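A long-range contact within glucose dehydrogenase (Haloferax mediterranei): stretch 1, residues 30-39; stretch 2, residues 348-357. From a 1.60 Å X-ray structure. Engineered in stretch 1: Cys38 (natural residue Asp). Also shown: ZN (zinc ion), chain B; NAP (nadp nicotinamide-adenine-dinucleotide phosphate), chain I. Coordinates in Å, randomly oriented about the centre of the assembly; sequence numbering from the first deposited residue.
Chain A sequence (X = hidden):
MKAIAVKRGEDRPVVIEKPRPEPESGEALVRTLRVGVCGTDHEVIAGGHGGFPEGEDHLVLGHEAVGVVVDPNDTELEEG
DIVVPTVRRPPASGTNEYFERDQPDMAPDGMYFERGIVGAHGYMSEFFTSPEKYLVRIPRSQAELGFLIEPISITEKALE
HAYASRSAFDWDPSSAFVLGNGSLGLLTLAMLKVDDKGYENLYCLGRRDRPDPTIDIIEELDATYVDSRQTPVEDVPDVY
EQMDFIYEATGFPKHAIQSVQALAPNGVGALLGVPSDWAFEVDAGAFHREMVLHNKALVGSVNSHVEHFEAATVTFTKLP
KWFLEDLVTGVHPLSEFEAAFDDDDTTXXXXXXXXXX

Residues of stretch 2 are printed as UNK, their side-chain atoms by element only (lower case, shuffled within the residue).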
ATOM      1  N   VAL A  30      20.146  32.147  -9.043  1.00 19.84           N
ATOM      2  CA  VAL A  30      20.379  31.182 -10.107  1.00 17.52           C
ATOM      3  C   VAL A  30      19.953  31.798 -11.438  1.00 17.76           C
ATOM      4  O   VAL A  30      18.854  32.355 -11.568  1.00 17.74           O
ATOM      5  CB  VAL A  30      19.548  29.911  -9.847  1.00 18.18           C
ATOM      6  CG1 VAL A  30      19.851  28.849 -10.961  1.00 17.40           C
ATOM      7  CG2 VAL A  30      19.747  29.355  -8.422  1.00 20.65           C
ATOM      8  N   ARG A  31      20.784  31.635 -12.463  1.00 16.95           N
ATOM      9  CA  ARG A  31      20.409  31.937 -13.828  1.00 16.73           C
ATOM     10  C   ARG A  31      19.808  30.695 -14.448  1.00 18.16           C
ATOM     11  O   ARG A  31      20.467  29.662 -14.541  1.00 17.51           O
ATOM     12  CB  ARG A  31      21.612  32.395 -14.650  1.00 18.26           C
ATOM     13  CG  ARG A  31      21.292  32.668 -16.083  1.00 21.85           C
ATOM     14  CD  ARG A  31      22.426  33.368 -16.866  1.00 24.70           C
ATOM     15  NE  ARG A  31      23.793  32.865 -16.638  1.00 24.87           N
ATOM     16  CZ  ARG A  31      24.371  31.893 -17.304  1.00 28.71           C
ATOM     17  NH1 ARG A  31      25.637  31.606 -17.058  1.00 34.13           N
ATOM     18  NH2 ARG A  31      23.723  31.193 -18.210  1.00 30.49           N
ATOM     19  N   THR A  32      18.575  30.818 -14.917  1.00 17.17           N
ATOM     20  CA  THR A  32      17.873  29.686 -15.531  1.00 15.08           C
ATOM     21  C   THR A  32      18.506  29.262 -16.841  1.00 15.66           C
ATOM     22  O   THR A  32      18.789  30.099 -17.706  1.00 17.16           O
ATOM     23  CB  THR A  32      16.422  30.057 -15.749  1.00 16.43           C
ATOM     24  OG1 THR A  32      15.888  30.483 -14.487  1.00 17.65           O
ATOM     25  CG2 THR A  32      15.613  28.878 -16.204  1.00 17.26           C
ATOM     26  N   LEU A  33      18.748  27.957 -16.985  1.00 14.87           N
ATOM     27  CA  LEU A  33      19.264  27.389 -18.239  1.00 15.27           C
ATOM     28  C   LEU A  33      18.061  26.885 -19.043  1.00 17.16           C
ATOM     29  O   LEU A  33      17.734  27.448 -20.073  1.00 17.17           O
ATOM     30  CB  LEU A  33      20.281  26.266 -17.984  1.00 14.55           C
ATOM     31  CG  LEU A  33      21.554  26.756 -17.319  1.00 15.32           C
ATOM     32  CD1 LEU A  33      22.288  25.561 -16.746  1.00 18.95           C
ATOM     33  CD2 LEU A  33      22.440  27.479 -18.287  1.00 18.35           C
ATOM     34  N   ARG A  34      17.391  25.824 -18.568  1.00 14.36           N
ATOM     35  CA  ARG A  34      16.230  25.225 -19.243  1.00 15.31           C
ATOM     36  C   ARG A  34      15.165  24.845 -18.248  1.00 14.71           C
ATOM     37  O   ARG A  34      15.473  24.492 -17.112  1.00 16.86           O
ATOM     38  CB  ARG A  34      16.641  23.974 -20.028  1.00 15.25           C
ATOM     39  CG  ARG A  34      17.509  24.284 -21.237  1.00 18.51           C
ATOM     40  CD  ARG A  34      18.160  23.035 -21.823  1.00 18.29           C
ATOM     41  NE  ARG A  34      18.810  23.379 -23.078  1.00 17.45           N
ATOM     42  CZ  ARG A  34      19.072  22.509 -24.012  1.00 17.49           C
ATOM     43  NH1 ARG A  34      18.851  21.222 -23.812  1.00 17.22           N
ATOM     44  NH2 ARG A  34      19.603  22.931 -25.174  1.00 21.17           N
ATOM     45  N   VAL A  35      13.905  24.906 -18.662  1.00 14.10           N
ATOM     46  CA  VAL A  35      12.782  24.488 -17.835  1.00 15.76           C
ATOM     47  C   VAL A  35      11.886  23.603 -18.670  1.00 18.04           C
ATOM     48  O   VAL A  35      11.488  23.960 -19.780  1.00 15.32           O
ATOM     49  CB  VAL A  35      11.971  25.680 -17.286  1.00 15.78           C
ATOM     50  CG1 VAL A  35      10.908  25.196 -16.335  1.00 17.47           C
ATOM     51  CG2 VAL A  35      12.875  26.678 -16.640  1.00 16.43           C
ATOM     52  N   GLY A  36      11.617  22.405 -18.188  1.00 15.64           N
ATOM     53  CA  GLY A  36      10.749  21.472 -18.843  1.00 18.13           C
ATOM     54  C   GLY A  36       9.278  21.776 -18.692  1.00 18.15           C
ATOM     55  O   GLY A  36       8.861  22.551 -17.838  1.00 18.09           O
ATOM     56  N   VAL A  37       8.491  21.165 -19.568  1.00 20.69           N
ATOM     57  CA  VAL A  37       7.034  21.244 -19.557  1.00 20.43           C
ATOM     58  C   VAL A  37       6.497  19.821 -19.406  1.00 18.45           C
ATOM     59  O   VAL A  37       7.018  18.879 -19.988  1.00 21.58           O
ATOM     60  CB  VAL A  37       6.552  21.858 -20.858  1.00 19.23           C
ATOM     61  CG1 VAL A  37       5.029  21.848 -20.952  1.00 22.33           C
ATOM     62  CG2 VAL A  37       7.087  23.285 -21.028  1.00 24.20           C
ATOM     63  N   CYS A  38       5.537  19.595 -18.516  1.00 26.20           N
ATOM     64  CA  CYS A  38       4.891  18.277 -18.438  1.00 28.49           C
ATOM     65  C   CYS A  38       3.393  18.448 -18.297  1.00 29.41           C
ATOM     66  O   CYS A  38       2.879  19.564 -18.327  1.00 23.73           O
ATOM     67  CB  CYS A  38       5.425  17.409 -17.299  1.00 22.95           C
ATOM     68  SG  CYS A  38       4.781  17.802 -15.648  1.00 21.65           S
ATOM     69  N   GLY A  39       2.704  17.328 -18.117  1.00 24.38           N
ATOM     70  CA  GLY A  39       1.256  17.359 -18.032  1.00 23.98           C
ATOM     71  C   GLY A  39       0.776  18.296 -16.942  1.00 32.67           C
ATOM     72  O   GLY A  39      -0.235  18.974 -17.089  1.00 27.62           O
ATOM     73  N   UNK A 348       6.441  14.833 -27.092  1.00 17.26           N
ATOM     74  CA  UNK A 348       6.561  13.969 -25.922  1.00 16.84           C
ATOM     75  C   UNK A 348       7.056  14.811 -24.749  1.00 19.92           C
ATOM     76  O   UNK A 348       6.287  15.117 -23.858  1.00 22.32           O
ATOM     77  c   UNK A 348       7.448  12.773 -26.198  1.00 20.91           C
ATOM     78  c   UNK A 348       7.711  10.821 -27.790  1.00 20.32           C
ATOM     79  c   UNK A 348       7.594  11.926 -24.915  1.00 19.41           C
ATOM     80  c   UNK A 348       6.846  11.949 -27.342  1.00 18.53           C
ATOM     81  N   UNK A 349       8.327  15.168 -24.749  1.00 17.59           N
ATOM     82  CA  UNK A 349       8.874  16.066 -23.749  1.00 17.47           C
ATOM     83  C   UNK A 349       9.527  17.284 -24.389  1.00 15.98           C
ATOM     84  O   UNK A 349      10.321  17.133 -25.297  1.00 17.48           O
ATOM     85  c   UNK A 349       9.938  17.068 -19.570  1.00 37.00           C
ATOM     86  c   UNK A 349       9.452  16.356 -20.760  1.00 24.37           C
ATOM     87  c   UNK A 349      10.525  16.158 -21.825  1.00 18.13           C
ATOM     88  c   UNK A 349       9.938  15.341 -22.925  1.00 18.06           C
ATOM     89  n   UNK A 349       8.784  17.199 -18.655  1.00 22.81           N
ATOM     90  N   UNK A 350       9.209  18.456 -23.860  1.00 18.16           N
ATOM     91  CA  UNK A 350       9.762  19.718 -24.340  1.00 16.02           C
ATOM     92  C   UNK A 350      10.320  20.506 -23.205  1.00 17.82           C
ATOM     93  O   UNK A 350      10.028  20.227 -22.052  1.00 18.74           O
ATOM     94  c   UNK A 350       8.705  20.575 -25.006  1.00 20.53           C
ATOM     95  c   UNK A 350       7.979  19.840 -26.150  1.00 22.42           C
ATOM     96  o   UNK A 350       7.687  20.909 -24.056  1.00 19.99           O
ATOM     97  N   UNK A 351      11.133  21.482 -23.545  1.00 16.37           N
ATOM     98  CA  UNK A 351      11.658  22.437 -22.600  1.00 16.08           C
ATOM     99  C   UNK A 351      11.849  23.768 -23.297  1.00 17.22           C
ATOM    100  O   UNK A 351      11.900  23.827 -24.512  1.00 16.94           O
ATOM    101  c   UNK A 351      12.994  21.975 -22.030  1.00 14.44           C
ATOM    102  N   UNK A 352      11.984  24.818 -22.493  1.00 13.68           N
ATOM    103  CA  UNK A 352      12.344  26.152 -22.938  1.00 16.16           C
ATOM    104  C   UNK A 352      13.729  26.493 -22.425  1.00 18.36           C
ATOM    105  O   UNK A 352      14.012  26.351 -21.246  1.00 17.76           O
ATOM    106  c   UNK A 352      11.344  27.189 -22.424  1.00 18.03           C
ATOM    107  c   UNK A 352       9.944  26.852 -22.972  1.00 18.93           C
ATOM    108  c   UNK A 352      11.776  28.606 -22.852  1.00 19.15           C
ATOM    109  c   UNK A 352       8.802  27.555 -22.264  1.00 23.87           C
ATOM    110  N   UNK A 353      14.577  26.971 -23.320  1.00 15.91           N
ATOM    111  CA  UNK A 353      15.925  27.380 -23.004  1.00 15.93           C
ATOM    112  C   UNK A 353      15.970  28.888 -22.800  1.00 19.12           C
ATOM    113  O   UNK A 353      15.731  29.648 -23.745  1.00 19.42           O
ATOM    114  c   UNK A 353      16.889  26.974 -24.111  1.00 16.72           C
ATOM    115  o   UNK A 353      19.863  25.696 -24.354  1.00 24.92           O
ATOM    116  c   UNK A 353      19.293  26.727 -24.752  1.00 24.72           C
ATOM    117  c   UNK A 353      18.333  27.383 -23.825  1.00 17.31           C
ATOM    118  o   UNK A 353      19.507  27.266 -25.848  1.00 25.80           O
ATOM    119  N   UNK A 354      16.310  29.290 -21.600  1.00 17.11           N
ATOM    120  CA  UNK A 354      16.510  30.693 -21.226  1.00 17.88           C
ATOM    121  C   UNK A 354      17.928  31.207 -21.462  1.00 21.25           C
ATOM    122  O   UNK A 354      18.142  32.391 -21.769  1.00 21.37           O
ATOM    123  c   UNK A 354      16.099  30.914 -19.770  1.00 17.66           C
ATOM    124  c   UNK A 354      12.522  32.058 -19.334  1.00 21.01           C
ATOM    125  c   UNK A 354      11.863  30.868 -19.327  1.00 20.71           C
ATOM    126  c   UNK A 354      13.913  32.080 -19.460  1.00 20.75           C
ATOM    127  c   UNK A 354      13.925  29.704 -19.551  1.00 19.33           C
ATOM    128  c   UNK A 354      12.541  29.694 -19.420  1.00 20.35           C
ATOM    129  c   UNK A 354      14.618  30.899 -19.578  1.00 17.77           C
ATOM    130  N   UNK A 355      18.902  30.309 -21.321  1.00 18.43           N
ATOM    131  CA  UNK A 355      20.302  30.654 -21.482  1.00 18.13           C
ATOM    132  C   UNK A 355      21.134  29.393 -21.590  1.00 17.08           C
ATOM    133  O   UNK A 355      20.659  28.301 -21.280  1.00 18.23           O
ATOM    134  o   UNK A 355      21.005  30.714 -19.123  1.00 19.63           O
ATOM    135  c   UNK A 355      20.773  31.491 -20.305  1.00 19.03           C
ATOM    136  N   UNK A 356      22.357  29.559 -22.069  1.00 19.00           N
ATOM    137  CA  UNK A 356      23.342  28.493 -22.114  1.00 21.17           C
ATOM    138  C   UNK A 356      24.380  28.710 -21.023  1.00 20.44           C
ATOM    139  O   UNK A 356      24.522  29.797 -20.459  1.00 23.88           O
ATOM    140  c   UNK A 356      24.037  28.449 -23.491  1.00 28.81           C
ATOM    141  c   UNK A 356      23.054  28.321 -24.655  1.00 32.08           C
ATOM    142  o   UNK A 356      24.645  29.706 -23.729  1.00 26.18           O
ATOM    143  N   UNK A 357      25.128  27.661 -20.713  1.00 22.06           N
ATOM    144  CA  UNK A 357      26.070  27.751 -19.616  1.00 23.31           C
ATOM    145  C   UNK A 357      27.188  28.768 -19.942  1.00 34.44           C
ATOM    146  O   UNK A 357      27.663  28.831 -21.075  1.00 32.44           O
ATOM    147  c   UNK A 357      26.668  26.381 -19.273  1.00 27.40           C
ATOM    148  c   UNK A 357      25.564  25.405 -18.783  1.00 31.25           C
ATOM    149  c   UNK A 357      27.730  26.550 -18.197  1.00 33.24           C
TER
HETATM  150 ZN    ZN B 800       6.701  18.171 -14.459  1.00 23.59          ZN
HETATM  151  PA  NAP I 701       0.288  13.171 -19.852  1.00 29.21           P
HETATM  152  O1A NAP I 701      -1.016  13.799 -19.973  1.00 41.82           O
HETATM  153  O2A NAP I 701       1.335  13.749 -20.815  1.00 40.03           O
HETATM  154  O5B NAP I 701       0.205  11.620 -20.130  1.00 25.06           O
HETATM  155  C5B NAP I 701      -0.878  10.805 -19.773  1.00 22.79           C
HETATM  156  C4B NAP I 701      -0.874   9.761 -20.867  1.00 18.07           C
HETATM  157  O4B NAP I 701      -1.772   8.742 -20.489  1.00 20.32           O
HETATM  158  C3B NAP I 701      -1.317  10.302 -22.240  1.00 22.94           C
HETATM  159  O3B NAP I 701      -0.338  10.112 -23.250  1.00 20.77           O
HETATM  160  C2B NAP I 701      -2.602   9.528 -22.536  1.00 22.46           C
HETATM  161  O2B NAP I 701      -2.743   9.095 -23.879  1.00 23.78           O
HETATM  162  C1B NAP I 701      -2.479   8.322 -21.635  1.00 23.06           C
HETATM  163  N9A NAP I 701      -3.781   7.826 -21.234  1.00 20.89           N
HETATM  164  C8A NAP I 701      -4.757   8.520 -20.556  1.00 22.29           C
HETATM  165  N7A NAP I 701      -5.814   7.704 -20.385  1.00 21.06           N
HETATM  166  C5A NAP I 701      -5.536   6.503 -20.994  1.00 21.56           C
HETATM  167  C6A NAP I 701      -6.236   5.302 -21.153  1.00 23.68           C
HETATM  168  N6A NAP I 701      -7.503   5.136 -20.721  1.00 23.39           N
HETATM  169  N1A NAP I 701      -5.643   4.258 -21.824  1.00 22.08           N
HETATM  170  C2A NAP I 701      -4.360   4.365 -22.318  1.00 22.32           C
HETATM  171  N3A NAP I 701      -3.656   5.548 -22.174  1.00 20.37           N
HETATM  172  C4A NAP I 701      -4.229   6.582 -21.512  1.00 19.56           C
HETATM  173  O3  NAP I 701       0.922  13.446 -18.417  1.00 33.84           O
HETATM  174  PN  NAP I 701       2.389  13.126 -17.810  1.00 24.15           P
HETATM  175  O1N NAP I 701       2.960  11.859 -18.352  1.00 21.34           O
HETATM  176  O2N NAP I 701       3.249  14.350 -17.733  1.00 24.69           O
HETATM  177  O5D NAP I 701       1.673  12.822 -16.414  1.00 23.10           O
HETATM  178  C5D NAP I 701       1.015  11.590 -16.193  1.00 23.51           C
HETATM  179  C4D NAP I 701       0.115  11.673 -14.961  1.00 30.87           C
HETATM  180  O4D NAP I 701       0.951  11.862 -13.816  1.00 23.56           O
HETATM  181  C3D NAP I 701      -0.866  12.848 -14.984  1.00 26.91           C
HETATM  182  O3D NAP I 701      -2.129  12.461 -14.481  1.00 26.03           O
HETATM  183  C2D NAP I 701      -0.188  13.873 -14.082  1.00 28.07           C
HETATM  184  O2D NAP I 701      -1.044  14.832 -13.516  1.00 28.05           O
HETATM  185  C1D NAP I 701       0.466  12.961 -13.046  1.00 19.09           C
HETATM  186  N1N NAP I 701       1.656  13.491 -12.370  1.00 22.93           N
HETATM  187  C2N NAP I 701       1.683  13.296 -11.024  1.00 25.84           C
HETATM  188  C3N NAP I 701       2.788  13.668 -10.312  1.00 24.97           C
HETATM  189  C7N NAP I 701       2.803  13.250  -8.871  1.00 22.34           C
HETATM  190  O7N NAP I 701       3.854  13.838  -8.173  1.00 23.14           O
HETATM  191  N7N NAP I 701       1.856  12.396  -8.393  1.00 17.09           N
HETATM  192  C4N NAP I 701       3.887  14.289 -10.919  1.00 23.49           C
HETATM  193  C5N NAP I 701       3.849  14.471 -12.296  1.00 23.96           C
HETATM  194  C6N NAP I 701       2.732  14.041 -13.026  1.00 23.61           C
HETATM  195  P2B NAP I 701      -3.508  10.020 -25.019  1.00 22.43           P
HETATM  196  O1X NAP I 701      -2.773  11.223 -25.312  1.00 22.30           O
HETATM  197  O2X NAP I 701      -3.610   9.049 -26.214  1.00 21.92           O
HETATM  198  O3X NAP I 701      -4.910  10.370 -24.510  1.00 23.12           O

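Position 348 carries four side-chain carbons, forked at the first, with one arm two carbons long. None comes near stretch 1. A fork at CB with unequal carbon arms is Ile348.

Position 349 has four carbons in a row ending in a nitrogen. Its CA-to-CB bond points sideways, but the end of the side chain comes nearer to stretch 1. The terminal nitrogen lies 2.8 Å from Val37 O and 3.6 Å from Cys38 CB. This is Lys349, and its NZ donates a hydrogen bond to Val37 O.

Position 350 has one carbon bearing one oxygen and one carbon. The oxygen is 3.5 Å from Val37 CB. The backbone O of 350 accepts a hydrogen bond from Val37 N at 3.1 Å. The branched hydroxyl identifies Thr350. Its OG1 is hydrogen-bonded elsewhere in the structure.

Position 351 has a single side-chain carbon, 3.9 Å from Gly36 CA. It is Ala351. The two backbones come close here, with CA of Gly36 and CA of Ala351 4.0 Å apart.

Position 352 again has four carbons, forked at the first, with one two-carbon arm. This is Ile352, with chi1 m and chi2 t. Its side chain lies on the same sheet face as that of Val35. The backbones of this pair exchange two hydrogen bonds: Val35 N to Ile352 O, 3.0 Å, and Ile352 N to Val35 O, 2.9 Å.

Position 353 has three carbons, the third carrying two oxygens. One oxygen is 2.8 Å from Arg34 NE. A carboxylate at the end of two methylenes is Glu353. Its OE2 takes hydrogen bonds from Arg34 NE and, at 2.9 Å, from Arg34 NH2. Together they form a salt bridge at the edge of the guanidinium.

Position 354 has one carbon followed by a six-carbon ring with no heteroatom. The ring comes within 3.8 Å of Thr32 CG2 and 4.1 Å of Val35 CG2. This is Phe354. Its backbone N donates to Leu33 O at 2.8 Å.

Position 355 has one carbon and one oxygen. The oxygen is 2.7 Å from Thr32 O and 2.9 Å from Arg31 NH2. This is Ser355. Its OG donates to Thr32 O and accepts from Arg31 NH2.

Position 356 has one carbon bearing one oxygen and one carbon, and its CA-to-CB bond points away from stretch 1. It is Thr356. Its contribution is backbone: Thr356 O accepts from Arg31 NH2 at 2.8 Å.

Position 357 has three carbons, forked at the first. One arm lies 3.8 Å from Leu33 CD2. This is Val357, the last residue of the chain.

The contact is an antiparallel strand pairing that brings the C-terminal end of the chain against residues more than 300 positions earlier. Backbone hydrogen bonds hold the middle, and side-chain bonds extend the grip beyond them. Arg31 and Ser355 tie down one end; Lys349 reaches Val37 at the other. There, the engineered Cys38 binds zinc through SG at 2.3 Å, and Gly39 N donates to NADP O2N at 3.1 Å.

Stretch 2 348-357: IKTAIEFSTV
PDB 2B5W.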